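Local structure of amino acid adenylation domain-containing protein (Bacillus stratosphericus LAMA 585, 6ULY) at residues A[187-192]-A[333-338]; A[92-97]-A[174-179]; A[416-421]-A[429-434]. The protein is the adenylation domain of a depsipeptide-making nonribosomal peptide synthetase module, which selects a keto acid and probably activates it with ATP as an acyl adenylate. One frame throughout, in Å; residues are numbered along the deposited sequence.

Interaction 1 of 3, residues A[187-192]-A[333-338]; sequences KCVEHS and MSEISS. With QA7 (5'-O-{(S)-hydroxy[(4-methyl-2-oxopentanoyl)oxy]phosphoryl}adenosine), chain C.
His191 and Val189, neighbours on one side of strand 188-192, press against the turn that carries Ser334 and Glu335. The imidazole meets this turn with its NE2 edge: NE2 donates to Ser334 O over a short 2.5 Å, the N-H...O angle is 174°, and the oxygen lies almost in the ring plane. Ser334 O also accepts from Ser337 N within the turn, so two donors grip this buried carbonyl. The other ring nitrogen, ND1, is hydrogen-bonded to Ser195 OG; bonds at both nitrogens should hold the ring's rotation. Val189 splits its methyls over the same turn. Val189 CG1, anti to the backbone N (chi1 176°), lies 3.9 Å from Glu335 CA. CG2 is 3.5 Å from Ser334 OG and 3.9 Å from Glu335 CG, the Val189 and Glu335 side chains crossing at about a right angle. The Glu335 chain bends at chi2 (90°), which places CD; OE1 is met from above the carboxylate plane by Ser334 OG at 3.1 Å, and OE2 is hydrogen-bonded to Tyr421 OH. Across the turn from His191, Ser334 N donates to phosphate oxygen O29 of the acyl adenylate at 2.9 Å. The His191 bond is thus a second-shell hold on a first-shell residue. Ser337 and Ser338 facing Met333 fit a G1 beta bulge, and the Met-Ser-Glu run corresponds to the A5 core motif at the adenylate site of ANL-family adenylation domains.

Interaction 2 of 3, residues A[92-97]-A[174-179]; sequences GFVPTL and VFFILT
Leu97 and Phe175 meet at about a right angle, the leucine CD1 methyl lying over one face of the phenyl ring, 4.1 Å from its centroid and shifted toward the rim, a CH-pi contact. Phe175 CB packs 3.8 Å from Pro95 CD. Phe85 of helix 78-91 touches both Pro95 and Phe175 here. On the other face of the sheet Phe176 projects beside Thr96, its bridge partner. Val94 CG1 comes obliquely against the ring, 3.4 Å from Phe176 CD2, and Thr96 OG1 approaches the same ring atom; farther along, Thr96 CG2 meets Leu178 CD1. Between these layers the parallel strands are joined by Phe176 N to Pro95 O (2.6 Å), Leu97 N to Phe176 O (2.9 Å) and a weak bond from Leu178 N to Leu97 O. Before the first direct bond, a water donates to both Phe93 O and Val174 O. Strand 94-97 ends the beta-alpha-beta unit of strand 70-74 and helix 78-91. With largely apolar groups on both faces and, across the contact, hydrogen bonds between backbone atoms only, the chemistry is that of a buried sheet interior, with water taking over where direct pairing stops.

Interaction 3 of 3, residues A[416-421]-A[429-434]; sequences TTMKGY and QEVFQA. With SO4 (sulfate ion), chain U.
Phe432 puts the far end of its ring against segment 416-421, where two backbone carbonyls approach its rim; no hydrogen bond crosses the contact. Thr417 CG2 meets the ring tip to tip, 3.4 Å from Phe432 CE1. Met418 O is 3.7 Å from Phe432 CZ, and Lys419 O stands near the ring plane at the edge, 3.7 Å from Phe432 CE2, where the hydrogen on CE2 points roughly toward it. Gly420 brings its CA to 3.8 Å from Phe432 CE2; its phi of 139° is a backbone form that residues with a CB rarely take. The Met418 chain runs extended beyond CG (chi3 -179°) and delivers CE into the angle between three partners: over the centre of the Tyr421 ring, 3.6 Å above its plane, 3.8 Å from Phe432 CZ, and against Val431 CG2. Segment 416-421 corresponds to the end of the A6 core motif of adenylation domains; its last two residues form a short, weakly bonded strand at the end of the sheet within this chain, before helix 425-431. Val431, in the last turn of that helix, sets CG1 at the edge of the Tyr421 ring, 3.8 Å from Tyr421 OH, which is taken by Glu335. Phe438 of strand 438-447 packs on Met418, Val431 and Phe432. Gln429 NE2 bonds His116 O of the second subunit and donates weakly to a sulfate, probably from the crystallisation liquor, that His115 and His116 of that subunit also hold.

How the interactions relate
Interactions 1 and 2 are buried, whereas interaction 3 is only partly so and has the larger share of contacts to the second subunit; only interaction 2 has none. Strand 173-178 of interaction 2, strand 188-192 of interaction 1 and strand 420-421 of interaction 3 are successive neighbours in one sheet; backbone pairs such as Val189 N with Ile177 O join the first two. Interactions 1 and 3 also meet off the sheet, through Glu335 O with Met418 N. Chemistry follows position: interaction 2 is a short run of parallel backbone pairing between largely apolar side chains, interaction 1 depends on a side-chain bond to a turn at the adenylate, and interaction 3 is mostly apolar packing, with backbone carbonyls at a ring.

Interaction 1 of 3, residues A[187-192]-A[333-338]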
loop_
_atom_site.group_PDB
_atom_site.type_symbol
_atom_site.label_atom_id
_atom_site.label_comp_id
_atom_site.label_asym_id
_atom_site.label_seq_id
_atom_site.Cartn_x
_atom_site.Cartn_y
_atom_site.Cartn_z
ATOM N N LYS A 187 3.053 1.583 9.482
ATOM C CA LYS A 187 1.998 1.773 10.461
ATOM C C LYS A 187 2.586 1.735 11.867
ATOM O O LYS A 187 3.718 1.303 12.093
ATOM C CB LYS A 187 0.904 0.712 10.298
ATOM C CG LYS A 187 0.335 0.639 8.893
ATOM C CD LYS A 187 -1.176 0.672 8.901
ATOM C CE LYS A 187 -1.748 0.443 7.500
ATOM N NZ LYS A 187 -1.387 1.524 6.536
ATOM N N CYS A 188 1.786 2.185 12.819
ATOM C CA CYS A 188 2.241 2.456 14.175
ATOM C C CYS A 188 1.585 1.460 15.127
ATOM O O CYS A 188 0.501 1.704 15.660
ATOM C CB CYS A 188 1.907 3.884 14.534
ATOM S SG CYS A 188 3.023 4.626 15.707
ATOM N N VAL A 189 2.261 0.333 15.342
ATOM C CA VAL A 189 1.727 -0.717 16.200
ATOM C C VAL A 189 1.790 -0.246 17.646
ATOM O O VAL A 189 2.871 0.037 18.174
ATOM C CB VAL A 189 2.499 -2.028 15.997
ATOM C CG1 VAL A 189 2.009 -3.115 16.951
ATOM C CG2 VAL A 189 2.370 -2.491 14.540
ATOM N N GLU A 190 0.628 -0.153 18.291
ATOM C CA GLU A 190 0.529 0.300 19.673
ATOM C C GLU A 190 0.279 -0.902 20.575
ATOM O O GLU A 190 -0.715 -1.614 20.406
ATOM C CB GLU A 190 -0.585 1.336 19.827
ATOM C CG GLU A 190 -0.764 1.840 21.254
ATOM C CD GLU A 190 -1.744 2.995 21.359
ATOM O OE1 GLU A 190 -1.600 3.801 22.301
ATOM O OE2 GLU A 190 -2.653 3.099 20.505
ATOM N N HIS A 191 1.177 -1.123 21.533
ATOM C CA HIS A 191 1.104 -2.267 22.426
ATOM C C HIS A 191 0.881 -1.811 23.858
ATOM O O HIS A 191 1.157 -0.667 24.223
ATOM C CB HIS A 191 2.380 -3.112 22.355
ATOM C CG HIS A 191 2.346 -4.162 21.290
ATOM N ND1 HIS A 191 1.536 -5.274 21.369
ATOM C CD2 HIS A 191 3.027 -4.274 20.125
ATOM C CE1 HIS A 191 1.712 -6.021 20.294
ATOM N NE2 HIS A 191 2.614 -5.438 19.525
ATOM N N SER A 192 0.382 -2.734 24.667
ATOM C CA SER A 192 0.182 -2.516 26.088
ATOM C C SER A 192 1.123 -3.416 26.877
ATOM O O SER A 192 1.729 -4.348 26.339
ATOM C CB SER A 192 -1.274 -2.794 26.473
ATOM O OG SER A 192 -1.530 -4.188 26.424
ATOM N N MET A 333 4.968 -11.543 14.544
ATOM C CA MET A 333 4.761 -10.239 13.937
ATOM C C MET A 333 4.793 -9.191 15.034
ATOM O O MET A 333 4.471 -9.474 16.190
ATOM C CB MET A 333 3.422 -10.148 13.183
ATOM C CG MET A 333 3.104 -11.332 12.280
ATOM S SD MET A 333 1.467 -11.209 11.515
ATOM C CE MET A 333 1.668 -9.716 10.538
ATOM N N SER A 334 5.172 -7.971 14.660
ATOM C CA SER A 334 5.122 -6.876 15.619
ATOM C C SER A 334 3.718 -6.728 16.193
ATOM O O SER A 334 3.555 -6.427 17.382
ATOM C CB SER A 334 5.580 -5.578 14.955
ATOM O OG SER A 334 4.631 -5.145 14.003
ATOM N N GLU A 335 2.689 -6.963 15.368
ATOM C CA GLU A 335 1.307 -6.798 15.812
ATOM C C GLU A 335 0.904 -7.808 16.878
ATOM O O GLU A 335 -0.100 -7.589 17.566
ATOM C CB GLU A 335 0.342 -6.918 14.627
ATOM C CG GLU A 335 0.416 -5.776 13.634
ATOM C CD GLU A 335 1.417 -6.020 12.523
ATOM O OE1 GLU A 335 2.357 -6.823 12.721
ATOM O OE2 GLU A 335 1.261 -5.409 11.448
ATOM N N ILE A 336 1.651 -8.901 17.027
ATOM C CA ILE A 336 1.323 -9.928 18.012
ATOM C C ILE A 336 2.489 -10.100 18.983
ATOM O O ILE A 336 2.662 -11.169 19.583
ATOM C CB ILE A 336 0.953 -11.254 17.319
ATOM C CG1 ILE A 336 2.102 -11.747 16.436
ATOM C CG2 ILE A 336 -0.314 -11.082 16.464
ATOM C CD1 ILE A 336 1.789 -13.016 15.678
ATOM N N SER A 337 3.294 -9.043 19.142
ATOM C CA SER A 337 4.332 -8.957 20.172
ATOM C C SER A 337 5.484 -9.934 19.947
ATOM O O SER A 337 6.091 -10.409 20.910
ATOM C CB SER A 337 3.741 -9.171 21.570
ATOM O OG SER A 337 2.781 -8.177 21.871
ATOM N N SER A 338 5.802 -10.218 18.683
ATOM C CA SER A 338 6.942 -11.042 18.278
ATOM C C SER A 338 6.497 -12.492 18.097
ATOM O O SER A 338 5.411 -12.741 17.561
ATOM C CB SER A 338 8.122 -10.907 19.264
ATOM O OG SER A 338 8.047 -11.786 20.377
HETATM C C01 QA7 C . 10.165 -14.574 15.342
HETATM C C02 QA7 C . 10.360 -13.113 15.189
HETATM C C03 QA7 C . 10.204 -12.426 16.518
HETATM C C04 QA7 C . 9.444 -12.711 14.078
HETATM C C05 QA7 C . 8.703 -11.419 14.212
HETATM C C06 QA7 C . 8.761 -10.427 13.097
HETATM C C10 QA7 C . 6.460 -10.061 10.522
HETATM C C11 QA7 C . 6.395 -10.711 9.311
HETATM C C12 QA7 C . 5.307 -11.862 9.386
HETATM C C13 QA7 C . 5.696 -12.693 8.576
HETATM C C14 QA7 C . 7.335 -12.561 8.488
HETATM C C16 QA7 C . 8.237 -13.675 10.389
HETATM C C18 QA7 C . 8.676 -15.609 9.605
HETATM C C19 QA7 C . 9.050 -16.919 9.325
HETATM C C21 QA7 C . 8.364 -16.675 7.215
HETATM C C23 QA7 C . 8.150 -14.886 8.620
HETATM N N15 QA7 C . 7.897 -13.676 9.136
HETATM N N17 QA7 C . 8.714 -14.846 10.695
HETATM N N20 QA7 C . 8.873 -17.401 8.144
HETATM N N22 QA7 C . 8.007 -15.458 7.415
HETATM N N24 QA7 C . 9.597 -17.706 10.345
HETATM O O07 QA7 C . 8.020 -9.298 13.094
HETATM O O09 QA7 C . 7.364 -9.021 10.510
HETATM O O25 QA7 C . 7.649 -11.483 9.050
HETATM O O26 QA7 C . 5.285 -12.480 7.211
HETATM O O27 QA7 C . 3.875 -11.456 9.168
HETATM O O28 QA7 C . 8.802 -7.422 11.827
HETATM O O29 QA7 C . 6.607 -7.551 12.224
HETATM O O30 QA7 C . 9.452 -10.641 12.233
HETATM O O31 QA7 C . 8.072 -11.225 15.134
HETATM P P08 QA7 C . 7.717 -8.329 11.876
#

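Interaction 2 of 3, residues A[92-97]-A[174-179]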
loop_
_atom_site.group_PDB
_atom_site.type_symbol
_atom_site.label_atom_id
_atom_site.label_comp_id
_atom_site.label_asym_id
_atom_site.label_seq_id
_atom_site.Cartn_x
_atom_site.Cartn_y
_atom_site.Cartn_z
ATOM N N GLY A 92 5.832 6.503 32.428
ATOM C CA GLY A 92 4.584 6.348 31.706
ATOM C C GLY A 92 4.625 6.897 30.302
ATOM O O GLY A 92 3.573 7.050 29.670
ATOM N N PHE A 93 5.812 7.220 29.807
ATOM C CA PHE A 93 5.973 7.676 28.441
ATOM C C PHE A 93 5.961 6.471 27.514
ATOM O O PHE A 93 6.319 5.356 27.910
ATOM C CB PHE A 93 7.277 8.456 28.290
ATOM C CG PHE A 93 7.536 9.426 29.411
ATOM C CD1 PHE A 93 6.511 10.204 29.923
ATOM C CD2 PHE A 93 8.801 9.547 29.968
ATOM C CE1 PHE A 93 6.741 11.091 30.955
ATOM C CE2 PHE A 93 9.038 10.432 31.001
ATOM C CZ PHE A 93 8.009 11.205 31.498
ATOM N N VAL A 94 5.536 6.703 26.277
ATOM C CA VAL A 94 5.378 5.636 25.292
ATOM C C VAL A 94 6.487 5.735 24.249
ATOM O O VAL A 94 6.428 6.601 23.361
ATOM C CB VAL A 94 3.999 5.705 24.614
ATOM C CG1 VAL A 94 3.773 4.475 23.766
ATOM C CG2 VAL A 94 2.898 5.843 25.647
ATOM N N PRO A 95 7.499 4.875 24.297
ATOM C CA PRO A 95 8.536 4.914 23.264
ATOM C C PRO A 95 7.984 4.527 21.906
ATOM O O PRO A 95 7.103 3.674 21.787
ATOM C CB PRO A 95 9.563 3.883 23.745
ATOM C CG PRO A 95 9.275 3.686 25.183
ATOM C CD PRO A 95 7.800 3.868 25.324
ATOM N N THR A 96 8.537 5.150 20.876
ATOM C CA THR A 96 8.271 4.787 19.489
ATOM C C THR A 96 9.538 4.136 18.944
ATOM O O THR A 96 10.506 4.823 18.608
ATOM C CB THR A 96 7.872 6.009 18.676
ATOM O OG1 THR A 96 6.790 6.679 19.336
ATOM C CG2 THR A 96 7.449 5.598 17.279
ATOM N N LEU A 97 9.526 2.810 18.861
ATOM C CA LEU A 97 10.695 2.052 18.435
ATOM C C LEU A 97 10.774 2.073 16.915
ATOM O O LEU A 97 9.936 1.471 16.234
ATOM C CB LEU A 97 10.618 0.624 18.965
ATOM C CG LEU A 97 10.304 0.481 20.459
ATOM C CD1 LEU A 97 10.411 -0.974 20.883
ATOM C CD2 LEU A 97 11.223 1.353 21.291
ATOM N N VAL A 174 2.441 0.666 26.271
ATOM C CA VAL A 174 3.813 0.590 26.753
ATOM C C VAL A 174 4.809 1.080 25.707
ATOM O O VAL A 174 5.816 1.695 26.058
ATOM C CB VAL A 174 4.145 -0.848 27.215
ATOM C CG1 VAL A 174 4.143 -1.815 26.038
ATOM C CG2 VAL A 174 5.484 -0.875 27.961
ATOM N N PHE A 175 4.554 0.823 24.423
ATOM C CA PHE A 175 5.361 1.431 23.370
ATOM C C PHE A 175 4.654 1.299 22.028
ATOM O O PHE A 175 3.774 0.454 21.842
ATOM C CB PHE A 175 6.768 0.811 23.289
ATOM C CG PHE A 175 6.786 -0.643 22.894
ATOM C CD1 PHE A 175 6.690 -1.022 21.564
ATOM C CD2 PHE A 175 6.936 -1.629 23.851
ATOM C CE1 PHE A 175 6.712 -2.358 21.203
ATOM C CE2 PHE A 175 6.960 -2.965 23.497
ATOM C CZ PHE A 175 6.851 -3.329 22.168
ATOM N N PHE A 176 5.051 2.168 21.104
ATOM C CA PHE A 176 4.752 2.029 19.690
ATOM C C PHE A 176 5.914 1.340 18.983
ATOM O O PHE A 176 7.065 1.425 19.414
ATOM C CB PHE A 176 4.519 3.394 19.040
ATOM C CG PHE A 176 3.339 4.139 19.584
ATOM C CD1 PHE A 176 2.051 3.769 19.238
ATOM C CD2 PHE A 176 3.518 5.228 20.418
ATOM C CE1 PHE A 176 0.962 4.462 19.727
ATOM C CE2 PHE A 176 2.436 5.924 20.912
ATOM C CZ PHE A 176 1.150 5.541 20.563
ATOM N N ILE A 177 5.609 0.669 17.877
ATOM C CA ILE A 177 6.645 0.099 17.025
ATOM C C ILE A 177 6.161 0.155 15.585
ATOM O O ILE A 177 4.991 -0.116 15.294
ATOM C CB ILE A 177 7.025 -1.338 17.448
ATOM C CG1 ILE A 177 8.140 -1.878 16.544
ATOM C CG2 ILE A 177 5.824 -2.258 17.412
ATOM C CD1 ILE A 177 8.924 -3.038 17.151
ATOM N N LEU A 178 7.068 0.522 14.688
ATOM C CA LEU A 178 6.732 0.741 13.293
ATOM C C LEU A 178 6.951 -0.529 12.483
ATOM O O LEU A 178 7.900 -1.279 12.724
ATOM C CB LEU A 178 7.567 1.888 12.727
ATOM C CG LEU A 178 6.930 3.278 12.818
ATOM C CD1 LEU A 178 6.241 3.532 14.149
ATOM C CD2 LEU A 178 7.995 4.339 12.575
ATOM N N THR A 179 6.060 -0.762 11.523
ATOM C CA THR A 179 6.113 -1.957 10.690
ATOM C C THR A 179 7.220 -1.862 9.649
ATOM O O THR A 179 7.541 -0.774 9.175
ATOM C CB THR A 179 4.775 -2.193 9.975
ATOM O OG1 THR A 179 4.414 -1.017 9.238
ATOM C CG2 THR A 179 3.682 -2.516 10.980
HETATM O O HOH W 1 6.206 2.826 28.492
HETATM O O HOH W 2 10.546 -0.349 13.956
#

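Interaction 3 of 3, residues A[416-421]-A[429-434]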
loop_
_atom_site.group_PDB
_atom_site.type_symbol
_atom_site.label_atom_id
_atom_site.label_comp_id
_atom_site.label_asym_id
_atom_site.label_seq_id
_atom_site.Cartn_x
_atom_site.Cartn_y
_atom_site.Cartn_z
ATOM N N THR A 416 -1.715 -11.555 23.038
ATOM C CA THR A 416 -0.513 -10.816 22.676
ATOM C C THR A 416 -0.762 -9.784 21.587
ATOM O O THR A 416 0.181 -9.111 21.161
ATOM C CB THR A 416 0.583 -11.781 22.211
ATOM O OG1 THR A 416 0.258 -12.286 20.911
ATOM C CG2 THR A 416 0.729 -12.949 23.170
ATOM N N THR A 417 -2.004 -9.644 21.130
ATOM C CA THR A 417 -2.295 -8.774 20.001
ATOM C C THR A 417 -2.214 -7.308 20.413
ATOM O O THR A 417 -2.603 -6.931 21.522
ATOM C CB THR A 417 -3.681 -9.093 19.437
ATOM O OG1 THR A 417 -3.700 -10.439 18.942
ATOM C CG2 THR A 417 -4.035 -8.150 18.307
ATOM N N MET A 418 -1.695 -6.485 19.506
ATOM C CA MET A 418 -1.611 -5.049 19.722
ATOM C C MET A 418 -2.986 -4.455 20.013
ATOM O O MET A 418 -4.028 -5.041 19.707
ATOM C CB MET A 418 -1.034 -4.368 18.480
ATOM C CG MET A 418 -1.851 -4.640 17.224
ATOM S SD MET A 418 -1.467 -3.552 15.840
ATOM C CE MET A 418 -2.628 -4.154 14.623
ATOM N N LYS A 419 -2.980 -3.250 20.593
ATOM C CA LYS A 419 -4.209 -2.469 20.652
ATOM C C LYS A 419 -4.700 -2.115 19.255
ATOM O O LYS A 419 -5.907 -1.959 19.040
ATOM C CB LYS A 419 -3.999 -1.182 21.451
ATOM C CG LYS A 419 -3.693 -1.365 22.921
ATOM C CD LYS A 419 -3.793 -0.026 23.633
ATOM C CE LYS A 419 -3.362 -0.119 25.082
ATOM N NZ LYS A 419 -3.508 1.188 25.781
ATOM N N GLY A 420 -3.781 -1.973 18.304
ATOM C CA GLY A 420 -4.124 -1.595 16.949
ATOM C C GLY A 420 -3.134 -0.603 16.377
ATOM O O GLY A 420 -2.261 -0.098 17.095
ATOM N N TYR A 421 -3.242 -0.341 15.079
ATOM C CA TYR A 421 -2.439 0.699 14.459
ATOM C C TYR A 421 -2.919 2.067 14.925
ATOM O O TYR A 421 -4.121 2.343 14.968
ATOM C CB TYR A 421 -2.521 0.607 12.938
ATOM C CG TYR A 421 -2.119 -0.732 12.369
ATOM C CD1 TYR A 421 -0.827 -1.221 12.531
ATOM C CD2 TYR A 421 -3.028 -1.501 11.651
ATOM C CE1 TYR A 421 -0.458 -2.441 12.006
ATOM C CE2 TYR A 421 -2.666 -2.721 11.121
ATOM C CZ TYR A 421 -1.381 -3.187 11.302
ATOM O OH TYR A 421 -1.023 -4.402 10.773
ATOM N N GLN A 429 -9.523 -2.348 11.031
ATOM C CA GLN A 429 -10.616 -3.201 10.585
ATOM C C GLN A 429 -10.112 -4.309 9.666
ATOM O O GLN A 429 -10.561 -5.457 9.764
ATOM C CB GLN A 429 -11.661 -2.345 9.885
ATOM C CG GLN A 429 -12.945 -3.057 9.618
ATOM C CD GLN A 429 -13.916 -2.189 8.864
ATOM O OE1 GLN A 429 -14.748 -1.511 9.462
ATOM N NE2 GLN A 429 -13.806 -2.192 7.540
ATOM N N GLU A 430 -9.172 -3.986 8.777
ATOM C CA GLU A 430 -8.664 -4.975 7.833
ATOM C C GLU A 430 -8.020 -6.165 8.536
ATOM O O GLU A 430 -8.100 -7.293 8.035
ATOM C CB GLU A 430 -7.653 -4.321 6.891
ATOM C CG GLU A 430 -8.255 -3.331 5.895
ATOM C CD GLU A 430 -7.194 -2.544 5.136
ATOM O OE1 GLU A 430 -5.993 -2.713 5.435
ATOM O OE2 GLU A 430 -7.560 -1.750 4.243
ATOM N N VAL A 431 -7.375 -5.945 9.685
ATOM C CA VAL A 431 -6.599 -6.998 10.332
ATOM C C VAL A 431 -7.398 -7.656 11.451
ATOM O O VAL A 431 -7.252 -8.856 11.701
ATOM C CB VAL A 431 -5.256 -6.462 10.871
ATOM C CG1 VAL A 431 -4.436 -5.854 9.747
ATOM C CG2 VAL A 431 -5.476 -5.449 11.996
ATOM N N PHE A 432 -8.234 -6.886 12.143
ATOM C CA PHE A 432 -9.038 -7.417 13.245
ATOM C C PHE A 432 -10.349 -7.948 12.674
ATOM O O PHE A 432 -11.296 -7.189 12.450
ATOM C CB PHE A 432 -9.284 -6.349 14.306
ATOM C CG PHE A 432 -8.044 -5.933 15.066
ATOM C CD1 PHE A 432 -6.987 -6.813 15.248
ATOM C CD2 PHE A 432 -7.942 -4.657 15.600
ATOM C CE1 PHE A 432 -5.852 -6.423 15.943
ATOM C CE2 PHE A 432 -6.811 -4.263 16.295
ATOM C CZ PHE A 432 -5.768 -5.148 16.468
ATOM N N GLN A 433 -10.405 -9.257 12.434
ATOM C CA GLN A 433 -11.606 -9.901 11.927
ATOM C C GLN A 433 -12.522 -10.265 13.096
ATOM O O GLN A 433 -12.214 -10.010 14.263
ATOM C CB GLN A 433 -11.243 -11.133 11.098
ATOM C CG GLN A 433 -10.162 -10.893 10.036
ATOM C CD GLN A 433 -10.631 -10.025 8.877
ATOM O OE1 GLN A 433 -11.637 -9.321 8.974
ATOM N NE2 GLN A 433 -9.896 -10.073 7.770
ATOM N N ALA A 434 -13.663 -10.873 12.783
ATOM C CA ALA A 434 -14.659 -11.154 13.808
ATOM C C ALA A 434 -14.196 -12.265 14.742
ATOM O O ALA A 434 -13.536 -13.220 14.323
ATOM C CB ALA A 434 -15.991 -11.542 13.167
HETATM S S SO4 U . -12.306 -5.992 5.973
HETATM O O1 SO4 U . -13.030 -6.372 7.174
HETATM O O2 SO4 U . -13.161 -6.171 4.819
HETATM O O3 SO4 U . -11.904 -4.616 6.070
HETATM O O4 SO4 U . -11.127 -6.807 5.811
#